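Local coordinates for protein succinate-semialdehyde dehydrogenase (NAD(P)(+)) (PDB 3RH9) that probably oxidises succinate semialdehyde to succinate, using a nicotinamide cofactor, at residues G14-G18 against R19-S23; L200-D204 against G205-L209. One frame throughout, in Å; residues are numbered along the deposited sequence.

Contact 1 (G14-G18 against R19-S23); sequences GYIGG and RWKDS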
loop_
_atom_site.group_PDB
_atom_site.type_symbol
_atom_site.label_atom_id
_atom_site.label_comp_id
_atom_site.label_asym_id
_atom_site.label_seq_id
_atom_site.Cartn_x
_atom_site.Cartn_y
_atom_site.Cartn_z
ATOM N N GLY A 14 -28.004 -6.039 -12.886
ATOM C CA GLY A 14 -26.959 -5.120 -12.480
ATOM C C GLY A 14 -27.462 -3.724 -12.193
ATOM O O GLY A 14 -28.660 -3.442 -12.248
ATOM N N TYR A 15 -26.535 -2.838 -11.876
ATOM C CA TYR A 15 -26.891 -1.469 -11.571
ATOM C C TYR A 15 -25.817 -0.557 -12.095
ATOM O O TYR A 15 -24.762 -0.411 -11.481
ATOM C CB TYR A 15 -27.029 -1.272 -10.069
ATOM C CG TYR A 15 -27.654 0.049 -9.678
ATOM C CD1 TYR A 15 -26.877 1.191 -9.504
ATOM C CD2 TYR A 15 -29.020 0.148 -9.479
ATOM C CE1 TYR A 15 -27.447 2.392 -9.134
ATOM C CE2 TYR A 15 -29.606 1.350 -9.112
ATOM C CZ TYR A 15 -28.816 2.466 -8.937
ATOM O OH TYR A 15 -29.414 3.642 -8.561
ATOM N N ILE A 16 -26.090 0.057 -13.237
ATOM C CA ILE A 16 -25.116 0.908 -13.886
ATOM C C ILE A 16 -25.687 2.295 -14.091
ATOM O O ILE A 16 -26.750 2.448 -14.711
ATOM C CB ILE A 16 -24.738 0.334 -15.240
ATOM C CG1 ILE A 16 -23.969 -0.967 -15.049
ATOM C CG2 ILE A 16 -23.953 1.336 -16.039
ATOM C CD1 ILE A 16 -23.668 -1.688 -16.359
ATOM N N GLY A 17 -24.979 3.293 -13.565
ATOM C CA GLY A 17 -25.286 4.688 -13.823
ATOM C C GLY A 17 -26.686 5.114 -13.429
ATOM O O GLY A 17 -27.274 6.000 -14.047
ATOM N N GLY A 18 -27.221 4.474 -12.395
ATOM C CA GLY A 18 -28.509 4.850 -11.841
ATOM C C GLY A 18 -29.588 3.874 -12.262
ATOM O O GLY A 18 -30.663 3.837 -11.673
ATOM N N ARG A 19 -29.288 3.084 -13.289
ATOM C CA ARG A 19 -30.269 2.206 -13.891
ATOM C C ARG A 19 -30.032 0.766 -13.499
ATOM O O ARG A 19 -28.886 0.319 -13.392
ATOM C CB ARG A 19 -30.203 2.288 -15.413
ATOM C CG ARG A 19 -30.339 3.667 -15.976
ATOM C CD ARG A 19 -30.417 3.623 -17.499
ATOM N NE ARG A 19 -30.681 4.959 -18.001
ATOM C CZ ARG A 19 -29.767 5.928 -18.043
ATOM N NH1 ARG A 19 -28.522 5.686 -17.627
ATOM N NH2 ARG A 19 -30.094 7.138 -18.498
ATOM N N TRP A 20 -31.129 0.039 -13.314
ATOM C CA TRP A 20 -31.072 -1.406 -13.243
ATOM C C TRP A 20 -31.025 -1.946 -14.663
ATOM O O TRP A 20 -32.028 -1.923 -15.364
ATOM C CB TRP A 20 -32.308 -1.946 -12.541
ATOM C CG TRP A 20 -32.435 -1.538 -11.114
ATOM C CD1 TRP A 20 -33.180 -0.510 -10.620
ATOM C CD2 TRP A 20 -31.815 -2.163 -9.983
ATOM N NE1 TRP A 20 -33.062 -0.450 -9.254
ATOM C CE2 TRP A 20 -32.230 -1.454 -8.835
ATOM C CE3 TRP A 20 -30.954 -3.253 -9.829
ATOM C CZ2 TRP A 20 -31.813 -1.800 -7.547
ATOM C CZ3 TRP A 20 -30.538 -3.590 -8.554
ATOM C CH2 TRP A 20 -30.969 -2.864 -7.428
ATOM N N LYS A 21 -29.869 -2.424 -15.102
ATOM C CA LYS A 21 -29.786 -3.008 -16.438
ATOM C C LYS A 21 -28.697 -4.078 -16.569
ATOM O O LYS A 21 -27.949 -4.358 -15.610
ATOM C CB LYS A 21 -29.611 -1.922 -17.512
ATOM C CG LYS A 21 -28.270 -1.203 -17.488
ATOM C CD LYS A 21 -28.046 -0.303 -18.724
ATOM C CE LYS A 21 -26.555 0.094 -18.793
ATOM N NZ LYS A 21 -26.018 0.476 -20.141
ATOM N N ASP A 22 -28.625 -4.678 -17.757
ATOM C CA ASP A 22 -27.619 -5.685 -18.050
ATOM C C ASP A 22 -27.727 -6.095 -19.515
ATOM O O ASP A 22 -28.723 -5.804 -20.157
ATOM C CB ASP A 22 -27.768 -6.892 -17.114
ATOM C CG ASP A 22 -28.909 -7.806 -17.505
ATOM O OD1 ASP A 22 -29.922 -7.809 -16.788
ATOM O OD2 ASP A 22 -28.801 -8.531 -18.517
ATOM N N SER A 23 -26.704 -6.764 -20.039
ATOM C CA SER A 23 -26.712 -7.212 -21.423
ATOM C C SER A 23 -26.547 -8.713 -21.488
ATOM O O SER A 23 -26.038 -9.250 -22.475
ATOM C CB SER A 23 -25.560 -6.574 -22.175
ATOM O OG SER A 23 -25.494 -5.213 -21.842
HETATM O O HOH W 1 -26.932 3.353 -17.248
#
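Ile16 and Arg19 face each other across the tight end of a beta hairpin closed by a two-residue loop, each bonded to the other's backbone. Ile16 N donates to Arg19 O at 2.8 Å, and in return Arg19 N reaches Ile16 O at 3.0 Å, arriving from above the carbonyl plane. Between them runs a type I' turn with Gly17 and Gly18 at its corners, both at positive phi, the backbone shape that lets antiparallel strands reverse with so short a loop. A water gives the same carbonyl a second partner: it donates to Ile16 O at 2.7 Å and accepts from NH1 of Arg19, whose chain runs out extended from CG to NE. Further from the turn the pairing slackens, the bond from Lys21 N to Gly14 O being weak.

Side chains divide between the two faces of the hairpin. On one, the side chain of Lys21 crosses that of Ile16 at about a right angle, Lys21 CE lying 4.0 Å from Ile16 CG2, with Ala53 of helix 48-61 also against Ile16. On the other, Tyr15 and Trp20 form a T-shaped pair, with planes at 82° and centroids of the phenol and the indole six-membered ring 5.0 Å apart. Asp198 takes a hydrogen bond from Tyr15 OH on OD1 and a weak one from Trp20 NE1 on OD2, tying both rings to one carboxylate. With CG anti to N (chi1 -169°), the tyrosine presents its edge, and Tyr15 CD2 sits over the indole centre, 3.6 Å from Trp20 CE2.

Contact 2 (L200-D204 against G205-L209); sequences LDLPD and GMVNL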
loop_
_atom_site.group_PDB
_atom_site.type_symbol
_atom_site.label_atom_id
_atom_site.label_comp_id
_atom_site.label_asym_id
_atom_site.label_seq_id
_atom_site.Cartn_x
_atom_site.Cartn_y
_atom_site.Cartn_z
ATOM N N LEU A 200 -32.070 6.650 -2.416
ATOM C CA LEU A 200 -31.407 7.569 -1.512
ATOM C C LEU A 200 -30.810 8.775 -2.236
ATOM O O LEU A 200 -30.054 9.559 -1.646
ATOM C CB LEU A 200 -30.329 6.835 -0.731
ATOM C CG LEU A 200 -30.832 5.785 0.252
ATOM C CD1 LEU A 200 -29.673 5.262 1.088
ATOM C CD2 LEU A 200 -31.897 6.380 1.132
ATOM N N ASP A 201 -31.142 8.927 -3.514
ATOM C CA ASP A 201 -30.675 10.087 -4.255
ATOM C C ASP A 201 -29.154 10.239 -4.306
ATOM O O ASP A 201 -28.628 11.347 -4.205
ATOM C CB ASP A 201 -31.294 11.355 -3.675
ATOM C CG ASP A 201 -32.265 12.015 -4.631
ATOM O OD1 ASP A 201 -32.182 11.741 -5.860
ATOM O OD2 ASP A 201 -33.108 12.810 -4.149
ATOM N N LEU A 202 -28.449 9.126 -4.462
ATOM C CA LEU A 202 -27.026 9.169 -4.743
ATOM C C LEU A 202 -26.868 9.673 -6.171
ATOM O O LEU A 202 -27.765 9.477 -6.993
ATOM C CB LEU A 202 -26.422 7.771 -4.616
ATOM C CG LEU A 202 -25.989 7.306 -3.220
ATOM C CD1 LEU A 202 -26.825 7.946 -2.110
ATOM C CD2 LEU A 202 -26.018 5.776 -3.112
ATOM N N PRO A 203 -25.736 10.333 -6.471
ATOM C CA PRO A 203 -25.413 10.721 -7.856
ATOM C C PRO A 203 -25.356 9.520 -8.812
ATOM O O PRO A 203 -24.826 8.469 -8.462
ATOM C CB PRO A 203 -24.018 11.349 -7.732
ATOM C CG PRO A 203 -23.919 11.789 -6.304
ATOM C CD PRO A 203 -24.761 10.852 -5.491
ATOM N N ASP A 204 -25.895 9.681 -10.012
ATOM C CA ASP A 204 -25.806 8.638 -11.023
ATOM C C ASP A 204 -24.342 8.272 -11.288
ATOM O O ASP A 204 -23.567 9.089 -11.774
ATOM C CB ASP A 204 -26.485 9.082 -12.331
ATOM C CG ASP A 204 -27.998 8.873 -12.325
ATOM O OD1 ASP A 204 -28.538 8.465 -11.275
ATOM O OD2 ASP A 204 -28.652 9.119 -13.370
ATOM N N GLY A 205 -23.969 7.038 -10.977
ATOM C CA GLY A 205 -22.610 6.576 -11.185
ATOM C C GLY A 205 -21.773 6.410 -9.923
ATOM O O GLY A 205 -20.681 5.868 -10.006
HETATM N N MSE A 206 -22.245 6.866 -8.761
HETATM C CA MSE A 206 -21.436 6.745 -7.545
HETATM C C MSE A 206 -21.278 5.297 -7.096
HETATM O O MSE A 206 -20.226 4.903 -6.580
HETATM C CB MSE A 206 -22.004 7.567 -6.403
HETATM C CG MSE A 206 -21.622 9.013 -6.459
HETATM SE SE MSE A 206 -19.687 9.389 -6.267
HETATM C CE MSE A 206 -19.295 8.246 -4.725
ATOM N N VAL A 207 -22.330 4.508 -7.285
ATOM C CA VAL A 207 -22.268 3.083 -7.007
ATOM C C VAL A 207 -22.766 2.324 -8.225
ATOM O O VAL A 207 -23.656 2.785 -8.924
ATOM C CB VAL A 207 -23.101 2.712 -5.791
ATOM C CG1 VAL A 207 -22.673 3.536 -4.598
ATOM C CG2 VAL A 207 -24.552 2.946 -6.080
ATOM N N ASN A 208 -22.152 1.176 -8.488
ATOM C CA ASN A 208 -22.472 0.337 -9.640
ATOM C C ASN A 208 -22.263 -1.129 -9.281
ATOM O O ASN A 208 -21.308 -1.472 -8.586
ATOM C CB ASN A 208 -21.604 0.695 -10.841
ATOM C CG ASN A 208 -21.607 2.173 -11.139
ATOM O OD1 ASN A 208 -20.799 2.933 -10.604
ATOM N ND2 ASN A 208 -22.507 2.591 -12.010
ATOM N N LEU A 209 -23.165 -1.979 -9.761
ATOM C CA LEU A 209 -23.160 -3.395 -9.433
ATOM C C LEU A 209 -22.962 -4.254 -10.681
ATOM O O LEU A 209 -23.692 -4.137 -11.648
ATOM C CB LEU A 209 -24.459 -3.758 -8.711
ATOM C CG LEU A 209 -24.723 -5.231 -8.361
ATOM C CD1 LEU A 209 -23.508 -5.886 -7.699
ATOM C CD2 LEU A 209 -25.987 -5.366 -7.482
#
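Pro203 and Met206, a selenomethionine in this crystal, make the close half of the contact, the first and last residues of a four-residue turn. Met206 N donates to Pro203 O at 3.1 Å in a nearly straight bond (169° at the hydrogen), although the donor stands above the carbonyl plane. Beside this bond Met206 CG lies against the proline ring, 3.6 Å from Pro203 CB and equally near Pro203 CG. A bend at chi2 (-64°) turns SE, and one at chi3 the terminal CE, and the end of the chain leads away from the turn. Trp76 of helix 70-86 touches both side chains.

The looser half has two different edges. Leu202 CD2 comes only to 4.3 Å from Val207 CG1, a slack apolar touch backed by helix 188-197, where Met197 meets Leu202 and Phe194 meets Val207. Asp204, at the outer corner, is exposed; its side chain starts away from Gly205-Leu209, although Asp204 CB comes to 3.5 Å from Gly205 N. Gly205, in contrast, is buried and has a positive phi, 107°, as the third residue of a type II turn usually does. Such a proline-to-methionine bend is a type II beta turn; here it leads from the loop after helix 188-197 into strand 207-209, an outermost strand of its mixed sheet within this chain.

Two local reversals of the chain, far apart in sequence, meet in space: the centres of contact 1 and contact 2 lie about 10 Å apart, on the same side of the chain's centre. One join is through the backbone, with Leu209 N 2.8 Å from Tyr15 O, a probable hydrogen bond that sets the hairpin beside strand 207-209. Near the two turns, Gly17 O packs 3.4 Å from Asp204 CG. Helix 188-197 serves both, since its Phe194 meets Tyr15 and Trp20 of contact 1 as well as Val207 and Leu209 of contact 2. Both lie away from Glu256, predicted to be the active-site residue. Their centres are about 25 and 23 Å from the centre of the chain.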